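Local coordinates for protein xylulose kinase (Bifidobacterium adolescentis ATCC 15703, PDB 3I8B) that probably phosphorylates D-xylulose to D-xylulose 5-phosphate at the expense of ATP, as a sugar kinase of the FGGY family, at residues A[465-470]-A[478-483]. Residues are numbered along the deposited sequence; the frame is centred on the assembly and turned at random.
Sequences AARQAA and EPPAWQ
The carbonyl oxygen of Pro480 takes hydrogen bonds from both NE and NH2 of Arg467, which present one side of the guanidinium to it. NE reaches Pro480 O at 2.7 Å, in the carbonyl plane, whereas NH2, 2.9 Å from the same Pro480 O, stands above that plane and makes the more bent bond, with an N-H...O angle of 137°. The oxygen also takes a weak bond from Trp482 N across the inverse gamma turn centred on Ala481. One guanidinium face is covered by Pro479 CB, 3.7 Å from Arg467 NH2, while NH1 donates a hydrogen bond to Leu280 O. The Arg467 chain starts with CG anti to the backbone N (chi1 -164°) and stays extended to NE. Its CG sits over the indole face of Trp482 in a CH-pi contact, 17° off the normal of the six-membered ring. An alanine in place of Arg467 would probably leave Pro480 O without its two guanidinium donors and Leu280 O without NH1, and open a gap where CG lay over the indole. In the actin-like fold of FGGY kinases, helix 460-474 lies against the central sheet of the N-terminal domain, through Ala466 and Ala470 on Val7 of strand 6-12, and the loop that follows passes across its flank before strand 486-490. The indole leads with its benzene end: CH2 lies 3.4 Å from Arg467 CA, and Ala466 CB lies in the ring plane at its edge. Ala470 CB touches both Trp482 CZ2 and Pro480 CG, each at 3.7 Å. Trp482 NE1 donates a hydrogen bond to Ala24 O, next to strand 16-23.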
ATOM      1  N   ALA A 465       8.817   9.445   4.579  1.00 10.21           N
ATOM      2  CA  ALA A 465       9.071  10.424   3.527  1.00 10.26           C
ATOM      3  C   ALA A 465      10.197  11.382   3.928  1.00 11.99           C
ATOM      4  O   ALA A 465      11.036  11.742   3.092  1.00  9.01           O
ATOM      5  CB  ALA A 465       7.792  11.185   3.145  1.00  7.42           C
ATOM      6  N   ALA A 466      10.228  11.784   5.198  1.00  9.90           N
ATOM      7  CA  ALA A 466      11.309  12.649   5.661  1.00  9.61           C
ATOM      8  C   ALA A 466      12.630  11.903   5.617  1.00  8.21           C
ATOM      9  O   ALA A 466      13.658  12.481   5.289  1.00 10.31           O
ATOM     10  CB  ALA A 466      11.033  13.174   7.093  1.00  8.47           C
ATOM     11  N   ARG A 467      12.602  10.616   5.952  1.00  8.74           N
ATOM     12  CA  ARG A 467      13.816   9.798   5.933  1.00 10.52           C
ATOM     13  C   ARG A 467      14.362   9.678   4.520  1.00  9.73           C
ATOM     14  O   ARG A 467      15.576   9.686   4.299  1.00  9.97           O
ATOM     15  CB  ARG A 467      13.562   8.406   6.535  1.00 13.91           C
ATOM     16  CG  ARG A 467      14.834   7.642   6.891  1.00 12.81           C
ATOM     17  CD  ARG A 467      14.567   6.266   7.544  1.00 15.69           C
ATOM     18  NE  ARG A 467      15.834   5.591   7.833  1.00 17.68           N
ATOM     19  CZ  ARG A 467      16.051   4.279   7.741  1.00 16.89           C
ATOM     20  NH1 ARG A 467      15.078   3.460   7.367  1.00 16.59           N
ATOM     21  NH2 ARG A 467      17.250   3.782   8.023  1.00 13.56           N
ATOM     22  N   GLN A 468      13.469   9.604   3.552  1.00  8.59           N
ATOM     23  CA  GLN A 468      13.909   9.475   2.170  1.00  9.95           C
ATOM     24  C   GLN A 468      14.477  10.789   1.663  1.00  9.29           C
ATOM     25  O   GLN A 468      15.462  10.801   0.925  1.00 11.37           O
ATOM     26  CB  GLN A 468      12.763   9.008   1.267  1.00  9.83           C
ATOM     27  CG  GLN A 468      13.161   8.862  -0.210  1.00  7.81           C
ATOM     28  CD  GLN A 468      11.939   8.892  -1.128  1.00  9.92           C
ATOM     29  OE1 GLN A 468      11.293   9.928  -1.280  1.00  8.21           O
ATOM     30  NE2 GLN A 468      11.617   7.747  -1.738  1.00  8.44           N
ATOM     31  N   ALA A 469      13.852  11.894   2.045  1.00 10.39           N
ATOM     32  CA  ALA A 469      14.376  13.210   1.669  1.00 10.57           C
ATOM     33  C   ALA A 469      15.751  13.441   2.312  1.00 10.60           C
ATOM     34  O   ALA A 469      16.673  13.949   1.666  1.00 10.16           O
ATOM     35  CB  ALA A 469      13.405  14.312   2.068  1.00  6.54           C
ATOM     36  N   ALA A 470      15.889  13.063   3.582  1.00 12.06           N
ATOM     37  CA  ALA A 470      17.192  13.158   4.253  1.00 10.18           C
ATOM     38  C   ALA A 470      18.239  12.229   3.609  1.00 10.49           C
ATOM     39  O   ALA A 470      19.416  12.583   3.460  1.00 10.62           O
ATOM     40  CB  ALA A 470      17.052  12.883   5.735  1.00  9.97           C
ATOM     41  N   GLU A 478      23.569   4.450   2.474  1.00 22.59           N
ATOM     42  CA  GLU A 478      22.520   3.966   3.358  1.00 23.66           C
ATOM     43  C   GLU A 478      21.648   5.114   3.843  1.00 20.87           C
ATOM     44  O   GLU A 478      22.128   6.245   3.982  1.00 17.44           O
ATOM     45  CB  GLU A 478      23.120   3.203   4.547  1.00 28.65           C
ATOM     46  CG  GLU A 478      23.937   1.966   4.155  1.00 31.41           C
ATOM     47  CD  GLU A 478      23.092   0.885   3.489  1.00 36.91           C
ATOM     48  OE1 GLU A 478      21.871   0.822   3.757  1.00 39.43           O
ATOM     49  OE2 GLU A 478      23.650   0.089   2.702  1.00 43.92           O
ATOM     50  N   PRO A 479      20.360   4.824   4.087  1.00 18.23           N
ATOM     51  CA  PRO A 479      19.379   5.797   4.582  1.00 19.12           C
ATOM     52  C   PRO A 479      19.781   6.228   5.983  1.00 17.86           C
ATOM     53  O   PRO A 479      20.498   5.483   6.655  1.00 19.84           O
ATOM     54  CB  PRO A 479      18.054   4.998   4.650  1.00 16.66           C
ATOM     55  CG  PRO A 479      18.347   3.619   4.211  1.00 19.38           C
ATOM     56  CD  PRO A 479      19.831   3.445   4.051  1.00 22.62           C
ATOM     57  N   PRO A 480      19.342   7.420   6.415  1.00 19.06           N
ATOM     58  CA  PRO A 480      19.613   7.944   7.754  1.00 19.33           C
ATOM     59  C   PRO A 480      19.307   6.932   8.853  1.00 18.42           C
ATOM     60  O   PRO A 480      18.189   6.416   8.916  1.00 17.48           O
ATOM     61  CB  PRO A 480      18.643   9.130   7.855  1.00 17.80           C
ATOM     62  CG  PRO A 480      18.514   9.598   6.463  1.00 16.85           C
ATOM     63  CD  PRO A 480      18.560   8.370   5.605  1.00 18.13           C
ATOM     64  N   ALA A 481      20.280   6.673   9.720  1.00 17.48           N
ATOM     65  CA  ALA A 481      20.086   5.765  10.848  1.00 17.65           C
ATOM     66  C   ALA A 481      19.352   6.426  12.019  1.00 21.10           C
ATOM     67  O   ALA A 481      19.953   6.673  13.067  1.00 20.68           O
ATOM     68  CB  ALA A 481      21.424   5.220  11.311  1.00 23.62           C
ATOM     69  N   TRP A 482      18.057   6.694  11.852  1.00 19.20           N
ATOM     70  CA  TRP A 482      17.264   7.372  12.881  1.00 16.85           C
ATOM     71  C   TRP A 482      16.827   6.442  14.030  1.00 22.66           C
ATOM     72  O   TRP A 482      16.554   5.258  13.823  1.00 22.13           O
ATOM     73  CB  TRP A 482      16.032   8.066  12.263  1.00 15.69           C
ATOM     74  CG  TRP A 482      16.369   9.241  11.368  1.00 14.71           C
ATOM     75  CD1 TRP A 482      17.590   9.846  11.240  1.00 16.67           C
ATOM     76  CD2 TRP A 482      15.472   9.965  10.502  1.00 13.73           C
ATOM     77  NE1 TRP A 482      17.511  10.890  10.352  1.00 14.55           N
ATOM     78  CE2 TRP A 482      16.223  10.990   9.887  1.00 13.35           C
ATOM     79  CE3 TRP A 482      14.108   9.848  10.192  1.00 12.68           C
ATOM     80  CZ2 TRP A 482      15.660  11.887   8.974  1.00 11.65           C
ATOM     81  CZ3 TRP A 482      13.548  10.739   9.283  1.00  9.41           C
ATOM     82  CH2 TRP A 482      14.320  11.746   8.689  1.00 11.36           C
ATOM     83  N   GLN A 483      16.771   6.990  15.240  1.00 23.82           N
ATOM     84  CA  GLN A 483      16.261   6.256  16.391  1.00 28.17           C
ATOM     85  C   GLN A 483      14.805   5.879  16.180  1.00 26.59           C
ATOM     86  O   GLN A 483      13.992   6.695  15.738  1.00 27.85           O
ATOM     87  CB  GLN A 483      16.383   7.082  17.677  1.00 31.60           C
ATOM     88  CG  GLN A 483      17.602   6.754  18.530  1.00 41.13           C
ATOM     89  CD  GLN A 483      17.491   5.407  19.236  1.00 49.94           C
ATOM     90  OE1 GLN A 483      18.440   4.614  19.239  1.00 51.87           O
ATOM     91  NE2 GLN A 483      16.331   5.143  19.834  1.00 45.91           N
TER